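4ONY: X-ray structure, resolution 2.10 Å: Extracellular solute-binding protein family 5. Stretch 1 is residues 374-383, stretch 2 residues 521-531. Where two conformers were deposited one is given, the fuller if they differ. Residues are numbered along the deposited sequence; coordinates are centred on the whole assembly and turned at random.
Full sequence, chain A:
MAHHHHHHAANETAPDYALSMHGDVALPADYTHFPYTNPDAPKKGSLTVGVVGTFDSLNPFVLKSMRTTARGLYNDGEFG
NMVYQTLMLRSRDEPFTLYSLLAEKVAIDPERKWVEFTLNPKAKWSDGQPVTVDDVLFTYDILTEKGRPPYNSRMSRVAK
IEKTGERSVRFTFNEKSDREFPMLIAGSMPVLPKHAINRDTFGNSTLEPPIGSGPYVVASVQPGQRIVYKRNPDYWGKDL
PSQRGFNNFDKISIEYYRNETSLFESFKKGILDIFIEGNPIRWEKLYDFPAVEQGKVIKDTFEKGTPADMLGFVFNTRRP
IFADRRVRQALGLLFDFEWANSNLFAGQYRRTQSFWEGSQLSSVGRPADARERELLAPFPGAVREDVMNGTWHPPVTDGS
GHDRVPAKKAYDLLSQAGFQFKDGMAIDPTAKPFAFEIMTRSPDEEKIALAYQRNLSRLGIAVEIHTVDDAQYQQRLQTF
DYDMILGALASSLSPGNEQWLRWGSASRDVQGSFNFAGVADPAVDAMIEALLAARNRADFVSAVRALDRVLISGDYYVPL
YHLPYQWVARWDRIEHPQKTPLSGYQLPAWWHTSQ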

# COMPACT_ATOMS: atom_id res chain seq x y z
N GLU A 374 24.22 -15.83 -4.32
CA GLU A 374 25.36 -14.92 -4.53
C GLU A 374 25.30 -13.72 -3.59
O GLU A 374 26.27 -13.40 -2.93
N LEU A 375 24.13 -13.11 -3.46
CA LEU A 375 23.94 -11.95 -2.62
C LEU A 375 24.15 -12.27 -1.12
O LEU A 375 24.67 -11.46 -0.39
N LEU A 376 23.72 -13.46 -0.70
CA LEU A 376 23.70 -13.82 0.67
C LEU A 376 25.00 -14.52 1.13
O LEU A 376 25.23 -14.64 2.31
N ALA A 377 25.84 -14.96 0.22
CA ALA A 377 27.06 -15.71 0.58
C ALA A 377 27.98 -14.95 1.56
O ALA A 377 28.58 -15.53 2.44
N PRO A 378 28.07 -13.62 1.45
CA PRO A 378 28.90 -12.92 2.43
C PRO A 378 28.30 -12.83 3.85
O PRO A 378 28.97 -12.31 4.74
N PHE A 379 27.09 -13.35 4.06
CA PHE A 379 26.40 -13.20 5.32
C PHE A 379 25.98 -14.56 5.81
O PHE A 379 24.79 -14.85 5.90
N PRO A 380 26.94 -15.43 6.14
CA PRO A 380 26.61 -16.85 6.31
C PRO A 380 25.56 -17.22 7.37
O PRO A 380 24.91 -18.27 7.25
N GLY A 381 25.41 -16.41 8.41
CA GLY A 381 24.42 -16.74 9.45
C GLY A 381 23.02 -16.18 9.27
O GLY A 381 22.11 -16.50 10.06
N ALA A 382 22.84 -15.36 8.24
CA ALA A 382 21.72 -14.44 8.10
C ALA A 382 20.38 -15.08 7.74
O ALA A 382 19.33 -14.53 8.08
N VAL A 383 20.44 -16.23 7.06
CA VAL A 383 19.27 -16.92 6.64
C VAL A 383 19.32 -18.37 7.13
O VAL A 383 20.32 -19.04 7.01
N ASP A 521 21.44 -4.97 10.90
CA ASP A 521 22.13 -6.16 10.45
C ASP A 521 22.69 -5.79 9.09
O ASP A 521 21.95 -5.41 8.19
N PRO A 522 24.01 -5.89 8.94
CA PRO A 522 24.56 -5.62 7.62
C PRO A 522 23.94 -6.45 6.49
O PRO A 522 24.00 -6.03 5.34
N ALA A 523 23.43 -7.65 6.76
CA ALA A 523 22.81 -8.44 5.67
C ALA A 523 21.54 -7.75 5.19
O ALA A 523 21.25 -7.73 3.98
N VAL A 524 20.77 -7.19 6.12
CA VAL A 524 19.55 -6.47 5.75
C VAL A 524 19.95 -5.27 4.90
O VAL A 524 19.39 -5.04 3.83
N ASP A 525 20.90 -4.48 5.40
CA ASP A 525 21.33 -3.31 4.66
C ASP A 525 21.78 -3.68 3.26
O ASP A 525 21.44 -2.99 2.29
N ALA A 526 22.54 -4.76 3.14
CA ALA A 526 23.05 -5.20 1.83
C ALA A 526 21.92 -5.63 0.86
O ALA A 526 22.01 -5.36 -0.35
N MET A 527 20.87 -6.27 1.36
CA MET A 527 19.75 -6.65 0.48
C MET A 527 18.95 -5.42 0.01
O MET A 527 18.47 -5.40 -1.09
N ILE A 528 18.82 -4.41 0.87
CA ILE A 528 18.17 -3.15 0.49
C ILE A 528 19.03 -2.48 -0.63
O ILE A 528 18.47 -2.00 -1.66
N GLU A 529 20.33 -2.46 -0.44
CA GLU A 529 21.21 -1.91 -1.49
C GLU A 529 21.00 -2.66 -2.81
O GLU A 529 20.91 -2.04 -3.85
N ALA A 530 20.93 -3.99 -2.74
CA ALA A 530 20.79 -4.80 -3.92
C ALA A 530 19.46 -4.54 -4.61
O ALA A 530 19.42 -4.43 -5.81
N LEU A 531 18.36 -4.43 -3.86
CA LEU A 531 17.07 -4.19 -4.53
C LEU A 531 17.03 -2.80 -5.15
O LEU A 531 16.44 -2.61 -6.22

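The contact between the two stretches is a small packing of apolar side chains, without a hydrogen bond across it, in which a helical segment and two beta turns lay Leu375, Leu376, Phe379 and Ala382 against the alanine-rich side of the helix 522-531. It buries 373 Å² in all, and the touching residues are at least 141 apart in sequence.

Phe379 is the centrepiece. Two type I beta turns, Leu376 to Phe379 and Phe379 to Ala382, meet at this residue, and its CA-to-CB bond points toward the helix. With chi1 in m (-56°) and chi2 at -75°, the ring lies over Ala523, whose CA sits 3.8 Å from the ring centroid and only 11° off the normal, a CH-pi contact over one face. The methyl of Ala523 adds to this contact, its CB meeting Phe379 CG at 3.6 Å. Farther out on the ring, Phe379 CZ touches Ala526 CB at 3.6 Å, and Phe379 CE1 lies 4.1 Å from Pro522 CB. The ring also approaches Met527 obliquely, with Phe379 CE2 4.2 Å from Met527 CE.

Met527 fills the space between this aromatic site and the leucines. Its CA-to-CB bond runs sideways, but chi1 and chi2 both in m, followed by chi3 at 93°, bring the end of the side chain nearer to the other stretch. There Met527 SD packs 3.9 Å from Leu375 CB and 3.8 Å from Leu376 CD2, while Met527 CE reaches to 3.5 Å from the backbone Leu375 O. Both leucines are m at chi1 and t at chi2. Leu375 points toward the helix and sets its CD2 3.8 Å from Ala530 CB; Leu376 starts sideways, and its end comes nearer. At the other end of the contact, Ala382 points toward the helix and packs CB to CB against Ala523 at 3.7 Å.

The hydrogen bonds described here are internal to each stretch. Asp521, chi1 in t, caps the helix: its OD1 accepts from Ala523 N at 2.9 Å with a nearly straight 165° angle, satisfying a backbone amide in the first turn just beside the Phe379 ring. In the other stretch, Phe379 N donates to Leu376 O at 2.9 Å and Ala382 N to Phe379 O at 3.1 Å, closing the two turns. Val524 points away from the contact, and Glu374 is out of reach. No water or bound group takes part in the contacts described.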

# COMPACT_ATOMS: atom_id res chain seq x y z
CB GLU A 374 25.37 -14.47 -5.98
CG GLU A 374 26.48 -13.52 -6.33
CD GLU A 374 26.46 -13.07 -7.78
OE1 GLU A 374 25.42 -12.68 -8.37
OE2 GLU A 374 27.54 -13.06 -8.35
CB LEU A 375 22.53 -11.38 -2.78
CG LEU A 375 22.28 -10.60 -4.06
CD1 LEU A 375 20.78 -10.29 -4.20
CD2 LEU A 375 23.11 -9.30 -4.10
CB LEU A 376 22.49 -14.71 0.94
CG LEU A 376 21.14 -13.99 0.85
CD1 LEU A 376 20.00 -14.97 0.75
CD2 LEU A 376 20.95 -13.10 2.06
CB ALA A 377 27.83 -16.06 -0.69
CB PRO A 378 28.98 -11.49 1.85
CG PRO A 378 28.76 -11.67 0.39
CD PRO A 378 27.68 -12.74 0.36
CB PHE A 379 25.20 -12.26 5.16
CG PHE A 379 25.58 -10.93 4.61
CD1 PHE A 379 26.25 -9.97 5.44
CD2 PHE A 379 25.37 -10.63 3.27
CE1 PHE A 379 26.65 -8.78 4.91
CE2 PHE A 379 25.78 -9.43 2.74
CZ PHE A 379 26.40 -8.51 3.57
CB PRO A 380 27.98 -17.50 6.64
CG PRO A 380 28.86 -16.36 7.09
CD PRO A 380 28.39 -15.15 6.32
CB ALA A 382 22.06 -13.38 7.10
CB VAL A 383 19.16 -16.91 5.11
CG1 VAL A 383 17.92 -17.69 4.69
CG2 VAL A 383 19.11 -15.47 4.62
CB ASP A 521 21.17 -7.33 10.30
CG ASP A 521 21.87 -8.63 9.92
OD1 ASP A 521 23.02 -8.59 9.44
OD2 ASP A 521 21.23 -9.70 10.05
CB PRO A 522 26.04 -5.96 7.78
CG PRO A 522 26.32 -5.86 9.27
CD PRO A 522 25.03 -6.23 9.96
CB ALA A 523 22.52 -9.87 6.10
CB VAL A 524 18.76 -6.01 7.00
CG1 VAL A 524 17.69 -4.98 6.61
CG2 VAL A 524 18.15 -7.19 7.75
CB ASP A 525 22.44 -2.57 5.38
CG ASP A 525 22.01 -1.98 6.74
OD1 ASP A 525 20.84 -1.95 7.11
OD2 ASP A 525 22.88 -1.55 7.49
CB ALA A 526 24.04 -6.34 1.98
CB MET A 527 18.84 -7.70 1.14
CG MET A 527 19.52 -9.05 1.43
SD MET A 527 20.55 -9.79 0.14
CE MET A 527 22.16 -9.16 0.57
CB ILE A 528 17.96 -2.20 1.67
CG1 ILE A 528 16.97 -2.79 2.66
CG2 ILE A 528 17.43 -0.82 1.19
CD1 ILE A 528 16.93 -2.04 4.00
CB GLU A 529 22.68 -1.96 -1.10
CG GLU A 529 23.01 -1.06 0.07
CD GLU A 529 24.36 -1.32 0.68
OE1 GLU A 529 25.26 -1.81 -0.07
OE2 GLU A 529 24.49 -1.00 1.90
CB ALA A 530 20.92 -6.27 -3.58
CB LEU A 531 15.84 -4.49 -3.66
CG LEU A 531 15.53 -3.56 -2.50
CD1 LEU A 531 14.63 -2.42 -2.93
CD2 LEU A 531 14.90 -4.28 -1.35